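Local coordinates for molybdenum ABC transporter, periplasmic molybdenum-binding protein (Vibrio cholerae, PDB 4RXL), which binds tungstate and probably serves as the ModA-type solute-binding component that delivers molybdate or tungstate to an ABC importer, at residues N65-E69 with K70-K74; Q132-H136 with A137-P141. All blocks are in the same frame, centred on the assembly; numbering follows the deposited sequence.

How the contacts relate
From the N terminus the chain reaches contact 1 first, where helix 61-69 ends and 70-74 turns back along its last turn on the way to strand 78-91. Contact 2 comes later, where the chain turns at Gly138 between helix 125-137 and helix 140-143. Each closes a short local loop at a helix C terminus with a Schellman motif; they run in series, neither nested nor crossed. The centres of contact 1 and contact 2 lie about 31 Å apart, and they do not touch. Contact 1 joins helix 61-69 to the loop leading into strand 78-91 of the mixed sheet, contact 2 ties two consecutive helices together. The side chains of Leu67 and Ala133 are about 12 and 13 Å from the bound tungstate.

Contact 1 of 2, residues N65-E69 with K70-K74; sequences NYLVE and KGLVK
Lys70 lays its CE over one face of the Tyr66 ring, a CH-pi contact 3.9 Å from the centroid and offset toward the rim. A bend at chi2 (-65°) folds the lysine chain back over the ring, while Tyr66, its CG anti to the backbone N (chi1 -179°), reaches out beside the helix end. On another side of the turn Leu67 CB meets Val73 CG2 at 3.7 Å, Leu67 CD2 touches Leu72 CD1, and Val68 CG2 packs crosswise on Val73 CB. Backbone bonds close the turn on which these side chains sit. Leu72 N donates to Leu67 O at 3.0 Å, and Val73 N adds a weak bond to the same oxygen. Gly71 N reaches Val68 O at 2.9 Å, and Lys70 N closes the last helical turn on Tyr66 O. With positive phi at Gly71 (87°), this is a Schellman motif. Water 1 donates to both Val68 O and Val73 O, and Val68 CA-H also points at Val73 O, 3.4 Å from CA. Farther out, Tyr66 OH is hydrogen-bonded to Glu48, whose carboxylate also forms a weak, long ion pair with Lys70 NZ; Val68 and Val73 rest on Val78 of strand 78-91. Tyr66 O, Leu67 O and Val68 O thus accept from amides of 70-73, and the Glu48 bond probably limits rotation of the phenol, its charge adding at most a weak pull on the lysine.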
ATOM      1  N   ASN A  65     -12.438   3.979   7.203  1.00 24.44           N
ATOM      2  CA  ASN A  65     -13.632   3.837   8.035  1.00 23.07           C
ATOM      3  C   ASN A  65     -13.397   4.200   9.523  1.00 21.09           C
ATOM      4  O   ASN A  65     -14.306   4.660  10.211  1.00 26.01           O
ATOM      5  CB  ASN A  65     -14.210   2.430   7.916  1.00 25.40           C
ATOM      6  CG  ASN A  65     -15.572   2.304   8.565  1.00 35.51           C
ATOM      7  OD1 ASN A  65     -16.548   2.930   8.144  1.00 60.80           O
ATOM      8  ND2 ASN A  65     -15.637   1.499   9.608  1.00 44.76           N
ATOM      9  N   TYR A  66     -12.159   4.031   9.979  1.00 22.80           N
ATOM     10  CA  TYR A  66     -11.726   4.514  11.284  1.00 22.36           C
ATOM     11  C   TYR A  66     -12.026   6.008  11.449  1.00 19.96           C
ATOM     12  O   TYR A  66     -12.593   6.435  12.463  1.00 23.52           O
ATOM     13  CB  TYR A  66     -10.237   4.262  11.414  1.00 19.72           C
ATOM     14  CG  TYR A  66      -9.611   4.678  12.710  1.00 20.99           C
ATOM     15  CD1 TYR A  66      -9.626   3.829  13.799  1.00 23.91           C
ATOM     16  CD2 TYR A  66      -8.957   5.900  12.837  1.00 22.76           C
ATOM     17  CE1 TYR A  66      -9.049   4.194  15.001  1.00 27.38           C
ATOM     18  CE2 TYR A  66      -8.358   6.273  14.033  1.00 23.05           C
ATOM     19  CZ  TYR A  66      -8.410   5.414  15.107  1.00 20.88           C
ATOM     20  OH  TYR A  66      -7.871   5.781  16.319  1.00 23.83           O
ATOM     21  N   LEU A  67     -11.659   6.782  10.432  1.00 22.12           N
ATOM     22  CA  LEU A  67     -11.989   8.208  10.417  1.00 20.88           C
ATOM     23  C   LEU A  67     -13.456   8.527  10.301  1.00 20.78           C
ATOM     24  O   LEU A  67     -13.905   9.496  10.862  1.00 22.62           O
ATOM     25  CB  LEU A  67     -11.206   8.926   9.311  1.00 20.69           C
ATOM     26  CG  LEU A  67      -9.686   8.809   9.440  1.00 21.00           C
ATOM     27  CD1 LEU A  67      -9.045   9.505   8.243  1.00 27.06           C
ATOM     28  CD2 LEU A  67      -9.163   9.373  10.763  1.00 22.98           C
ATOM     29  N   VAL A  68     -14.220   7.700   9.594  1.00 21.44           N
ATOM     30  CA  VAL A  68     -15.655   7.901   9.545  1.00 22.19           C
ATOM     31  C   VAL A  68     -16.242   7.664  10.935  1.00 24.06           C
ATOM     32  O   VAL A  68     -17.049   8.442  11.429  1.00 23.80           O
ATOM     33  CB  VAL A  68     -16.315   6.956   8.518  1.00 25.06           C
ATOM     34  CG1 VAL A  68     -17.829   7.001   8.603  1.00 33.49           C
ATOM     35  CG2 VAL A  68     -15.854   7.299   7.113  1.00 23.88           C
ATOM     36  N   GLU A  69     -15.818   6.571  11.550  1.00 26.42           N
ATOM     37  CA  GLU A  69     -16.313   6.198  12.871  1.00 34.11           C
ATOM     38  C   GLU A  69     -16.037   7.259  13.925  1.00 26.09           C
ATOM     39  O   GLU A  69     -16.854   7.469  14.826  1.00 31.08           O
ATOM     40  CB  GLU A  69     -15.692   4.869  13.297  1.00 31.62           C
ATOM     41  CG  GLU A  69     -16.346   3.671  12.620  1.00 38.98           C
ATOM     42  CD  GLU A  69     -15.639   2.366  12.929  1.00 67.56           C
ATOM     43  OE1 GLU A  69     -14.742   2.354  13.801  1.00 66.78           O
ATOM     44  OE2 GLU A  69     -15.993   1.345  12.303  1.00 61.78           O
ATOM     45  N   LYS A  70     -14.881   7.925  13.805  1.00 24.88           N
ATOM     46  CA  LYS A  70     -14.501   8.986  14.739  1.00 28.05           C
ATOM     47  C   LYS A  70     -15.179  10.321  14.424  1.00 33.45           C
ATOM     48  O   LYS A  70     -15.014  11.282  15.156  1.00 31.06           O
ATOM     49  CB  LYS A  70     -12.989   9.191  14.758  1.00 28.09           C
ATOM     50  CG  LYS A  70     -12.139   8.000  15.102  1.00 30.02           C
ATOM     51  CD  LYS A  70     -12.292   7.474  16.498  1.00 36.09           C
ATOM     52  CE  LYS A  70     -11.472   6.197  16.647  1.00 33.67           C
ATOM     53  NZ  LYS A  70     -11.028   5.897  18.035  1.00 36.88           N
ATOM     54  N   GLY A  71     -15.926  10.395  13.331  1.00 32.65           N
ATOM     55  CA  GLY A  71     -16.689  11.591  13.009  1.00 31.08           C
ATOM     56  C   GLY A  71     -15.921  12.639  12.223  1.00 33.47           C
ATOM     57  O   GLY A  71     -16.407  13.753  12.072  1.00 38.22           O
ATOM     58  N   LEU A  72     -14.744  12.289  11.712  1.00 28.27           N
ATOM     59  CA  LEU A  72     -13.895  13.215  10.964  1.00 28.05           C
ATOM     60  C   LEU A  72     -14.120  13.193   9.455  1.00 40.54           C
ATOM     61  O   LEU A  72     -13.655  14.090   8.759  1.00 34.13           O
ATOM     62  CB  LEU A  72     -12.424  12.902  11.227  1.00 28.56           C
ATOM     63  CG  LEU A  72     -12.063  12.929  12.712  1.00 35.88           C
ATOM     64  CD1 LEU A  72     -10.720  12.273  12.970  1.00 35.47           C
ATOM     65  CD2 LEU A  72     -12.118  14.361  13.245  1.00 42.09           C
ATOM     66  N   VAL A  73     -14.776  12.150   8.954  1.00 36.73           N
ATOM     67  CA  VAL A  73     -15.162  12.041   7.545  1.00 31.19           C
ATOM     68  C   VAL A  73     -16.619  11.604   7.533  1.00 29.54           C
ATOM     69  O   VAL A  73     -16.969  10.710   8.268  1.00 28.67           O
ATOM     70  CB  VAL A  73     -14.328  10.972   6.827  1.00 30.40           C
ATOM     71  CG1 VAL A  73     -14.760  10.849   5.372  1.00 29.92           C
ATOM     72  CG2 VAL A  73     -12.849  11.292   6.938  1.00 36.62           C
ATOM     73  N   LYS A  74     -17.458  12.221   6.708  1.00 30.11           N
ATOM     74  CA  LYS A  74     -18.842  11.756   6.560  1.00 32.38           C
ATOM     75  C   LYS A  74     -18.855  10.493   5.691  1.00 27.04           C
ATOM     76  O   LYS A  74     -18.040  10.363   4.794  1.00 27.78           O
ATOM     77  CB  LYS A  74     -19.721  12.858   5.968  1.00 36.26           C
ATOM     78  CG  LYS A  74     -19.710  14.127   6.802  1.00 48.55           C
ATOM     79  CD  LYS A  74     -20.290  15.323   6.072  1.00 61.93           C
ATOM     80  CE  LYS A  74     -20.241  16.544   6.983  1.00 75.59           C
ATOM     81  NZ  LYS A  74     -20.772  17.776   6.341  1.00 88.88           N
TER
HETATM   82  O   HOH W   1     -18.763  10.532  10.364  1.00 33.88           O

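Contact 2 of 2, residues Q132-H136 with A137-P141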
ATOM      1  N   GLN A 132      -2.393 -12.179   6.796  1.00 19.40           N
ATOM      2  CA  GLN A 132      -3.528 -12.977   6.267  1.00 19.68           C
ATOM      3  C   GLN A 132      -3.046 -14.060   5.304  1.00 20.00           C
ATOM      4  O   GLN A 132      -3.438 -15.227   5.426  1.00 21.68           O
ATOM      5  CB  GLN A 132      -4.558 -12.088   5.587  1.00 20.13           C
ATOM      6  CG  GLN A 132      -5.367 -11.182   6.511  1.00 20.08           C
ATOM      7  CD  GLN A 132      -6.223 -10.128   5.787  1.00 29.78           C
ATOM      8  OE1 GLN A 132      -6.235 -10.014   4.566  1.00 26.48           O
ATOM      9  NE2 GLN A 132      -6.923  -9.326   6.561  1.00 39.60           N
ATOM     10  N   ALA A 133      -2.224 -13.663   4.335  1.00 18.90           N
ATOM     11  CA  ALA A 133      -1.730 -14.601   3.328  1.00 20.07           C
ATOM     12  C   ALA A 133      -0.864 -15.714   3.920  1.00 21.52           C
ATOM     13  O   ALA A 133      -0.965 -16.854   3.495  1.00 22.44           O
ATOM     14  CB  ALA A 133      -0.964 -13.864   2.244  1.00 21.57           C
ATOM     15  N   LEU A 134      -0.025 -15.390   4.900  1.00 22.82           N
ATOM     16  CA  LEU A 134       0.792 -16.396   5.549  1.00 25.04           C
ATOM     17  C   LEU A 134      -0.029 -17.324   6.438  1.00 24.39           C
ATOM     18  O   LEU A 134       0.245 -18.527   6.487  1.00 27.30           O
ATOM     19  CB  LEU A 134       1.900 -15.737   6.363  1.00 26.39           C
ATOM     20  CG  LEU A 134       2.924 -14.991   5.517  1.00 25.90           C
ATOM     21  CD1 LEU A 134       3.858 -14.193   6.412  1.00 30.40           C
ATOM     22  CD2 LEU A 134       3.694 -15.919   4.599  1.00 28.78           C
ATOM     23  N   GLN A 135      -1.031 -16.775   7.126  1.00 23.41           N
ATOM     24  CA  GLN A 135      -2.008 -17.593   7.840  1.00 28.40           C
ATOM     25  C   GLN A 135      -2.724 -18.562   6.882  1.00 30.52           C
ATOM     26  O   GLN A 135      -2.834 -19.756   7.150  1.00 32.46           O
ATOM     27  CB  GLN A 135      -3.033 -16.713   8.569  1.00 25.79           C
ATOM     28  CG  GLN A 135      -2.515 -16.064   9.842  1.00 28.93           C
ATOM     29  CD  GLN A 135      -3.491 -15.070  10.439  1.00 29.73           C
ATOM     30  OE1 GLN A 135      -4.239 -14.401   9.735  1.00 33.64           O
ATOM     31  NE2 GLN A 135      -3.478 -14.965  11.766  1.00 41.86           N
ATOM     32  N   HIS A 136      -3.188 -18.036   5.750  1.00 25.91           N
ATOM     33  CA  HIS A 136      -3.855 -18.856   4.749  1.00 26.62           C
ATOM     34  C   HIS A 136      -2.968 -19.971   4.219  1.00 27.43           C
ATOM     35  O   HIS A 136      -3.466 -21.070   3.986  1.00 29.36           O
ATOM     36  CB  HIS A 136      -4.344 -17.991   3.594  1.00 23.78           C
ATOM     37  CG  HIS A 136      -5.038 -18.757   2.514  1.00 24.01           C
ATOM     38  ND1 HIS A 136      -4.410 -19.121   1.343  1.00 26.02           N
ATOM     39  CD2 HIS A 136      -6.315 -19.186   2.405  1.00 29.11           C
ATOM     40  CE1 HIS A 136      -5.258 -19.790   0.580  1.00 26.96           C
ATOM     41  NE2 HIS A 136      -6.429 -19.812   1.189  1.00 29.49           N
ATOM     42  N   ALA A 137      -1.678 -19.682   4.004  1.00 27.58           N
ATOM     43  CA  ALA A 137      -0.676 -20.704   3.605  1.00 27.95           C
ATOM     44  C   ALA A 137      -0.378 -21.762   4.688  1.00 31.15           C
ATOM     45  O   ALA A 137       0.232 -22.808   4.411  1.00 39.27           O
ATOM     46  CB  ALA A 137       0.629 -20.043   3.214  1.00 28.34           C
ATOM     47  N   GLY A 138      -0.792 -21.494   5.926  1.00 33.63           N
ATOM     48  CA  GLY A 138      -0.566 -22.437   7.021  1.00 34.95           C
ATOM     49  C   GLY A 138       0.855 -22.393   7.561  1.00 33.94           C
ATOM     50  O   GLY A 138       1.325 -23.361   8.183  1.00 36.31           O
ATOM     51  N   VAL A 139       1.525 -21.259   7.372  1.00 35.31           N
ATOM     52  CA  VAL A 139       2.941 -21.113   7.705  1.00 35.97           C
ATOM     53  C   VAL A 139       3.212 -19.931   8.655  1.00 33.37           C
ATOM     54  O   VAL A 139       4.361 -19.629   8.937  1.00 36.70           O
ATOM     55  CB  VAL A 139       3.788 -20.980   6.423  1.00 38.98           C
ATOM     56  CG1 VAL A 139       3.555 -19.635   5.754  1.00 33.74           C
ATOM     57  CG2 VAL A 139       5.266 -21.163   6.706  1.00 64.46           C
ATOM     58  N   TRP A 140       2.164 -19.291   9.177  1.00 35.01           N
ATOM     59  CA  TRP A 140       2.345 -18.114  10.030  1.00 36.48           C
ATOM     60  C   TRP A 140       3.082 -18.434  11.351  1.00 34.53           C
ATOM     61  O   TRP A 140       4.085 -17.794  11.641  1.00 40.60           O
ATOM     62  CB  TRP A 140       1.008 -17.409  10.279  1.00 36.19           C
ATOM     63  CG  TRP A 140       1.089 -16.291  11.267  1.00 34.63           C
ATOM     64  CD1 TRP A 140       0.542 -16.270  12.516  1.00 42.79           C
ATOM     65  CD2 TRP A 140       1.749 -15.030  11.099  1.00 31.07           C
ATOM     66  NE1 TRP A 140       0.812 -15.075  13.133  1.00 36.22           N
ATOM     67  CE2 TRP A 140       1.556 -14.300  12.286  1.00 33.42           C
ATOM     68  CE3 TRP A 140       2.494 -14.452  10.068  1.00 29.94           C
ATOM     69  CZ2 TRP A 140       2.074 -13.024  12.468  1.00 31.79           C
ATOM     70  CZ3 TRP A 140       3.000 -13.178  10.255  1.00 29.17           C
ATOM     71  CH2 TRP A 140       2.787 -12.482  11.445  1.00 30.70           C
ATOM     72  N   PRO A 141       2.616 -19.429  12.133  1.00 44.12           N
ATOM     73  CA  PRO A 141       3.316 -19.712  13.400  1.00 45.09           C
ATOM     74  C   PRO A 141       4.837 -19.896  13.275  1.00 42.37           C
ATOM     75  O   PRO A 141       5.569 -19.494  14.172  1.00 51.52           O
ATOM     76  CB  PRO A 141       2.643 -20.995  13.883  1.00 47.15           C
ATOM     77  CG  PRO A 141       1.274 -20.933  13.297  1.00 54.80           C
ATOM     78  CD  PRO A 141       1.472 -20.337  11.938  1.00 45.89           C
TER
HETATM   79  O   HOH W   2      -1.134 -20.194   9.910  1.00 32.90           O
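A Schellman turn with apolar packing across it joins the C terminus of helix 125-137 to helix 140-143, with Val139 as N-cap residue of the second helix. Leu134 meets two side chains beyond the turn: its CD2 touches Val139 CG1 at 3.9 Å, and its CD1 comes in at the edge of the Trp140 ring, in plane, 3.9 Å from CE3. With chi1 at 173° the indole extends away from its own backbone N, and the Trp140 and Leu134 side chains cross at about a right angle. Gln135 lies beside the tryptophan, pointing the same way, with CG 3.8 Å from Trp140 CB and its amide plane turned 74° from the ring. In the backbone, Val139 N donates to Leu134 O at 3.1 Å with a nearly straight N-H...O angle of 167°. Gly138 N binds Gln135 O, and Ala137 N completes the helical bond to Ala133 O. Water 2 donates to Gln135 O at 3.3 Å and weakly accepts from Trp140 N. Trp107 of helix 104-111 packs against both Leu134 and Val139. Ala133 O, Leu134 O and Gln135 O are therefore met by amides of the turn, and the buried Leu134 packs on Val139 and Trp140 beside them.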